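Local coordinates for capsid fiber protein (Bacillus phage phi29, PDB 6QYY) that probably forms, as a trimer, the base of the head fibres that decorate the capsid of the phage, at residues A20-Q23 with I28-S31; P39-V44 with N56-A61. All coordinates share one frame; numbering follows the deposited sequence.

Contact 1: residues A20-Q23 with I28-S31; sequences AYSQ and IEIS
Ala20-Gln23 and Ile28-Ser31 run antiparallel with their axes 4.6 Å apart at closest approach, the two strands meeting at 143° and so well twisted, and they pair Ala20 with Ser31, Tyr21 with Ile30, Ser22 with Glu29 and Gln23 with Ile28. The Ser22-Glu29 pair is gripped from both ends: Ser22 N donates to Glu29 O and Glu29 N donates to Ser22 O, 2.8 Å each. Around Ala20 and Ser31 the grip is uneven. Ala20 N reaches Ser31 O at 2.9 Å in an almost straight bond (173° at the hydrogen), whereas the return bond from Ser31 N to Ala20 O is weak at 3.3 Å. Ala20 O is compensated by a water, which donates to it and is also hydrogen-bonded to the hydroxyls of Ser22 and Ser31, tying three residues together over one face of the sheet.

The arrangement is a beta hairpin, formed by strands 18-23 and 28-32 within a five-stranded mixed sheet; strand 3-9 flanks its second arm through backbone bonds of Ile28 and Ile30 to Arg8. On the face opposite the water, the non-hydrogen-bonded pair Tyr21 and Ile30 send their side chains the same way, side by side. Ile30 turns CG2 beside its backbone N, and this methyl touches the Tyr21 ring obliquely, at 3.6 Å from CD1. Ile28 adds its own CG2, packed against Tyr21 CB at 4.0 Å. Phe5 meets the Tyr21 ring edge-to-face, and Tyr97 of a second subunit also packs on Tyr21. On the water's side, Ser22 OG lies 3.6 Å from Glu29 CB, the hydroxyl resting against the start of the glutamate chain.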
loop_
_atom_site.group_PDB
_atom_site.type_symbol
_atom_site.label_atom_id
_atom_site.label_comp_id
_atom_site.label_asym_id
_atom_site.label_seq_id
_atom_site.Cartn_x
_atom_site.Cartn_y
_atom_site.Cartn_z
ATOM N N ALA A 20 7.263 2.669 -15.695
ATOM C CA ALA A 20 7.467 1.228 -15.712
ATOM C C ALA A 20 8.938 0.927 -15.439
ATOM O O ALA A 20 9.828 1.550 -16.030
ATOM C CB ALA A 20 7.058 0.630 -17.065
ATOM N N TYR A 21 9.192 -0.042 -14.570
ATOM C CA TYR A 21 10.551 -0.508 -14.355
ATOM C C TYR A 21 10.824 -1.683 -15.282
ATOM O O TYR A 21 9.962 -2.544 -15.477
ATOM C CB TYR A 21 10.752 -0.931 -12.905
ATOM C CG TYR A 21 10.594 0.172 -11.902
ATOM C CD1 TYR A 21 10.682 1.508 -12.280
ATOM C CD2 TYR A 21 10.342 -0.123 -10.564
ATOM C CE1 TYR A 21 10.553 2.533 -11.323
ATOM C CE2 TYR A 21 10.224 0.882 -9.621
ATOM C CZ TYR A 21 10.320 2.198 -9.997
ATOM O OH TYR A 21 10.198 3.178 -9.039
ATOM N N SER A 22 12.030 -1.728 -15.843
ATOM C CA SER A 22 12.349 -2.820 -16.750
ATOM C C SER A 22 13.804 -3.216 -16.572
ATOM O O SER A 22 14.625 -2.457 -16.046
ATOM C CB SER A 22 12.052 -2.455 -18.211
ATOM O OG SER A 22 13.012 -1.542 -18.702
ATOM N N GLN A 23 14.100 -4.429 -17.020
ATOM C CA GLN A 23 15.432 -5.006 -16.929
ATOM C C GLN A 23 16.328 -4.387 -17.995
ATOM O O GLN A 23 16.066 -4.537 -19.191
ATOM C CB GLN A 23 15.338 -6.523 -17.111
ATOM C CG GLN A 23 16.645 -7.280 -16.999
ATOM C CD GLN A 23 17.348 -7.048 -15.679
ATOM O OE1 GLN A 23 18.573 -7.066 -15.611
ATOM N NE2 GLN A 23 16.575 -6.842 -14.617
ATOM N N ILE A 28 18.393 -1.263 -13.551
ATOM C CA ILE A 28 16.974 -1.093 -13.831
ATOM C C ILE A 28 16.823 0.079 -14.771
ATOM O O ILE A 28 17.464 1.119 -14.592
ATOM C CB ILE A 28 16.166 -0.855 -12.541
ATOM C CG1 ILE A 28 16.036 -2.134 -11.738
ATOM C CG2 ILE A 28 14.755 -0.367 -12.867
ATOM C CD1 ILE A 28 15.271 -3.262 -12.458
ATOM N N GLU A 29 15.993 -0.084 -15.791
ATOM C CA GLU A 29 15.668 1.022 -16.670
ATOM C C GLU A 29 14.256 1.510 -16.370
ATOM O O GLU A 29 13.392 0.735 -15.953
ATOM C CB GLU A 29 15.841 0.620 -18.142
ATOM C CG GLU A 29 17.294 0.261 -18.449
ATOM C CD GLU A 29 17.589 0.086 -19.931
ATOM O OE1 GLU A 29 18.741 0.354 -20.349
ATOM O OE2 GLU A 29 16.677 -0.333 -20.675
ATOM N N ILE A 30 14.048 2.813 -16.509
ATOM C CA ILE A 30 12.724 3.395 -16.360
ATOM C C ILE A 30 12.290 3.975 -17.697
ATOM O O ILE A 30 13.111 4.363 -18.541
ATOM C CB ILE A 30 12.679 4.480 -15.263
ATOM C CG1 ILE A 30 13.665 5.597 -15.580
ATOM C CG2 ILE A 30 12.941 3.884 -13.864
ATOM C CD1 ILE A 30 13.483 6.836 -14.680
ATOM N N SER A 31 10.982 4.035 -17.882
ATOM C CA SER A 31 10.371 4.658 -19.047
ATOM C C SER A 31 8.922 4.904 -18.673
ATOM O O SER A 31 8.437 4.398 -17.658
ATOM C CB SER A 31 10.497 3.785 -20.305
ATOM O OG SER A 31 9.984 2.488 -20.079
HETATM O O HOH W 1 11.071 0.665 -18.320
#

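Contact 2: residues P39-V44 with N56-A61; sequences PDYVAV and NMYPLA. With SO4 (sulfate ion), chain G.
Tyr41 swings CG opposite its backbone N (chi1 -157°), sending the ring across to 56-61, and Met57 bends at its last torsion (chi3 72°), which folds the methyl CE back over that ring. Met57 CG sits over the centre of the Tyr41 ring, 3.7 Å from the centroid in a CH-pi contact, while CE covers the rim at 3.6 Å from Tyr41 CD1. The sulfur SD is farther off, 4.6 Å from the centroid. Against the other face, toward the rim, lies CG1 of the adjoining Val42. Leu60 CD2 comes in at the edge, near the ring plane, 4.1 Å from Tyr41 CE1, and Trp63 adds an edge-to-face ring contact.

The far end of the tyrosine is polar. Tyr41 OH accepts a hydrogen bond from Tyr58 N (2.8 Å, 163° at the hydrogen), and a water is bonded to the same hydroxyl at 2.9 Å. A buried phenol thereby meets the backbone N-H just after strand 52-57 ends, which probably helps to set how far the ring reaches across. Beyond it the chain enters the trimer interface, where Leu60 packs on Leu60 of a second subunit and Pro59 on Pro59 of a third.

Backbones here are too far apart to pair, the CA atoms of Tyr41 and Met57 being 7.9 Å apart. Strands 41-42 and 52-57 are the outermost strands of one mixed sheet within the chain, the first carrying a classic beta bulge at Asp40 and Tyr41 opposite Leu19, and the segments are joined through side chains, by the hydrogen bond to the phenol and a Met-aromatic contact.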
loop_
_atom_site.group_PDB
_atom_site.type_symbol
_atom_site.label_atom_id
_atom_site.label_comp_id
_atom_site.label_asym_id
_atom_site.label_seq_id
_atom_site.Cartn_x
_atom_site.Cartn_y
_atom_site.Cartn_z
ATOM N N PRO A 39 1.001 1.017 -13.630
ATOM C CA PRO A 39 2.356 1.548 -13.490
ATOM C C PRO A 39 3.070 0.932 -12.301
ATOM O O PRO A 39 2.456 0.418 -11.360
ATOM C CB PRO A 39 2.128 3.048 -13.272
ATOM C CG PRO A 39 0.793 3.118 -12.613
ATOM C CD PRO A 39 -0.023 2.013 -13.270
ATOM N N ASP A 40 4.397 0.986 -12.361
ATOM C CA ASP A 40 5.227 0.575 -11.234
ATOM C C ASP A 40 5.454 1.718 -10.250
ATOM O O ASP A 40 5.453 1.499 -9.032
ATOM C CB ASP A 40 6.570 0.040 -11.735
ATOM C CG ASP A 40 6.419 -1.223 -12.567
ATOM O OD1 ASP A 40 5.593 -2.099 -12.192
ATOM O OD2 ASP A 40 7.119 -1.351 -13.599
ATOM N N TYR A 41 5.641 2.934 -10.750
ATOM C CA TYR A 41 5.812 4.093 -9.883
ATOM C C TYR A 41 5.498 5.340 -10.711
ATOM O O TYR A 41 4.828 5.250 -11.744
ATOM C CB TYR A 41 7.215 4.106 -9.240
ATOM C CG TYR A 41 7.220 4.931 -7.944
ATOM C CD1 TYR A 41 6.373 4.594 -6.887
ATOM C CD2 TYR A 41 8.024 6.058 -7.806
ATOM C CE1 TYR A 41 6.338 5.361 -5.715
ATOM C CE2 TYR A 41 7.997 6.832 -6.639
ATOM C CZ TYR A 41 7.149 6.478 -5.600
ATOM O OH TYR A 41 7.117 7.236 -4.441
ATOM N N VAL A 42 5.965 6.501 -10.248
ATOM C CA VAL A 42 5.679 7.790 -10.864
ATOM C C VAL A 42 6.935 8.654 -10.797
ATOM O O VAL A 42 7.715 8.583 -9.841
ATOM C CB VAL A 42 4.476 8.491 -10.187
ATOM C CG1 VAL A 42 4.768 8.754 -8.701
ATOM C CG2 VAL A 42 4.103 9.780 -10.913
ATOM N N ALA A 43 7.155 9.460 -11.831
ATOM C CA ALA A 43 8.337 10.310 -11.876
ATOM C C ALA A 43 8.021 11.643 -11.220
ATOM O O ALA A 43 6.909 12.162 -11.322
ATOM C CB ALA A 43 8.823 10.545 -13.318
ATOM N N VAL A 44 8.999 12.198 -10.520
ATOM C CA VAL A 44 8.873 13.570 -10.047
ATOM C C VAL A 44 9.907 14.485 -10.663
ATOM O O VAL A 44 9.990 15.658 -10.280
ATOM C CB VAL A 44 8.918 13.663 -8.512
ATOM C CG1 VAL A 44 7.790 12.836 -7.918
ATOM C CG2 VAL A 44 10.282 13.208 -8.008
ATOM N N ASN A 56 13.507 8.080 -6.108
ATOM C CA ASN A 56 13.181 8.119 -4.688
ATOM C C ASN A 56 11.737 7.670 -4.501
ATOM O O ASN A 56 10.810 8.320 -4.992
ATOM C CB ASN A 56 13.387 9.524 -4.117
ATOM C CG ASN A 56 14.825 10.004 -4.267
ATOM O OD1 ASN A 56 15.772 9.261 -4.006
ATOM N ND2 ASN A 56 14.989 11.240 -4.710
ATOM N N MET A 57 11.543 6.562 -3.797
ATOM C CA MET A 57 10.204 6.046 -3.602
ATOM C C MET A 57 9.749 6.291 -2.168
ATOM O O MET A 57 10.521 6.127 -1.215
ATOM C CB MET A 57 10.101 4.560 -3.984
ATOM C CG MET A 57 10.322 4.290 -5.465
ATOM S SD MET A 57 10.471 2.569 -5.852
ATOM C CE MET A 57 8.744 2.163 -5.590
ATOM N N TYR A 58 8.494 6.717 -2.045
ATOM C CA TYR A 58 7.843 7.174 -0.827
ATOM C C TYR A 58 6.635 6.303 -0.506
ATOM O O TYR A 58 6.122 5.596 -1.381
ATOM C CB TYR A 58 7.390 8.634 -0.997
ATOM C CG TYR A 58 8.560 9.590 -0.958
ATOM C CD1 TYR A 58 9.068 10.027 0.257
ATOM C CD2 TYR A 58 9.183 10.017 -2.130
ATOM C CE1 TYR A 58 10.158 10.889 0.320
ATOM C CE2 TYR A 58 10.285 10.893 -2.081
ATOM C CZ TYR A 58 10.760 11.318 -0.848
ATOM O OH TYR A 58 11.841 12.177 -0.755
ATOM N N PRO A 59 6.159 6.324 0.744
ATOM C CA PRO A 59 4.950 5.564 1.094
ATOM C C PRO A 59 3.776 5.914 0.191
ATOM O O PRO A 59 3.626 7.051 -0.261
ATOM C CB PRO A 59 4.683 5.972 2.551
ATOM C CG PRO A 59 6.061 6.286 3.097
ATOM C CD PRO A 59 6.786 6.948 1.928
ATOM N N LEU A 60 2.955 4.906 -0.089
ATOM C CA LEU A 60 1.888 5.018 -1.079
ATOM C C LEU A 60 0.605 5.533 -0.438
ATOM O O LEU A 60 0.066 4.913 0.488
ATOM C CB LEU A 60 1.626 3.663 -1.729
ATOM C CG LEU A 60 2.850 2.972 -2.343
ATOM C CD1 LEU A 60 2.507 1.514 -2.662
ATOM C CD2 LEU A 60 3.296 3.724 -3.599
ATOM N N ALA A 61 0.104 6.649 -0.942
ATOM C CA ALA A 61 -1.279 7.019 -0.681
ATOM C C ALA A 61 -1.817 7.724 -1.918
ATOM O O ALA A 61 -2.689 7.191 -2.612
ATOM C CB ALA A 61 -1.402 7.900 0.563
HETATM S S SO4 G . 12.171 10.115 -10.880
HETATM O O1 SO4 G . 11.335 8.961 -10.476
HETATM O O2 SO4 G . 13.275 10.252 -9.906
HETATM O O3 SO4 G . 12.737 9.888 -12.233
HETATM O O4 SO4 G . 11.338 11.339 -10.883
HETATM O O HOH W 2 4.400 7.256 -3.401
#

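How the contacts relate
Contact 1 and contact 2 follow each other along the chain, their centres about 13 Å apart, and strand 18-23 of the hairpin is the sheet neighbour of strand 41-42. Two residues of the first make the join. Tyr21 N lies 2.6 Å from Asp40 OD2, a probable hydrogen bond, and the far end of its side chain packs into contact 2, with Tyr21 OH 3.1 Å from Tyr41 CB and 3.3 Å from Met57 SD; Ala20 also packs on Asp40. A sulfate, probably from the crystallisation liquor, lies near both: Ile30 CD1 is 4.0 Å from its O3 and Ala43 CA 3.3 Å from its O4. Both contacts also touch the second subunit.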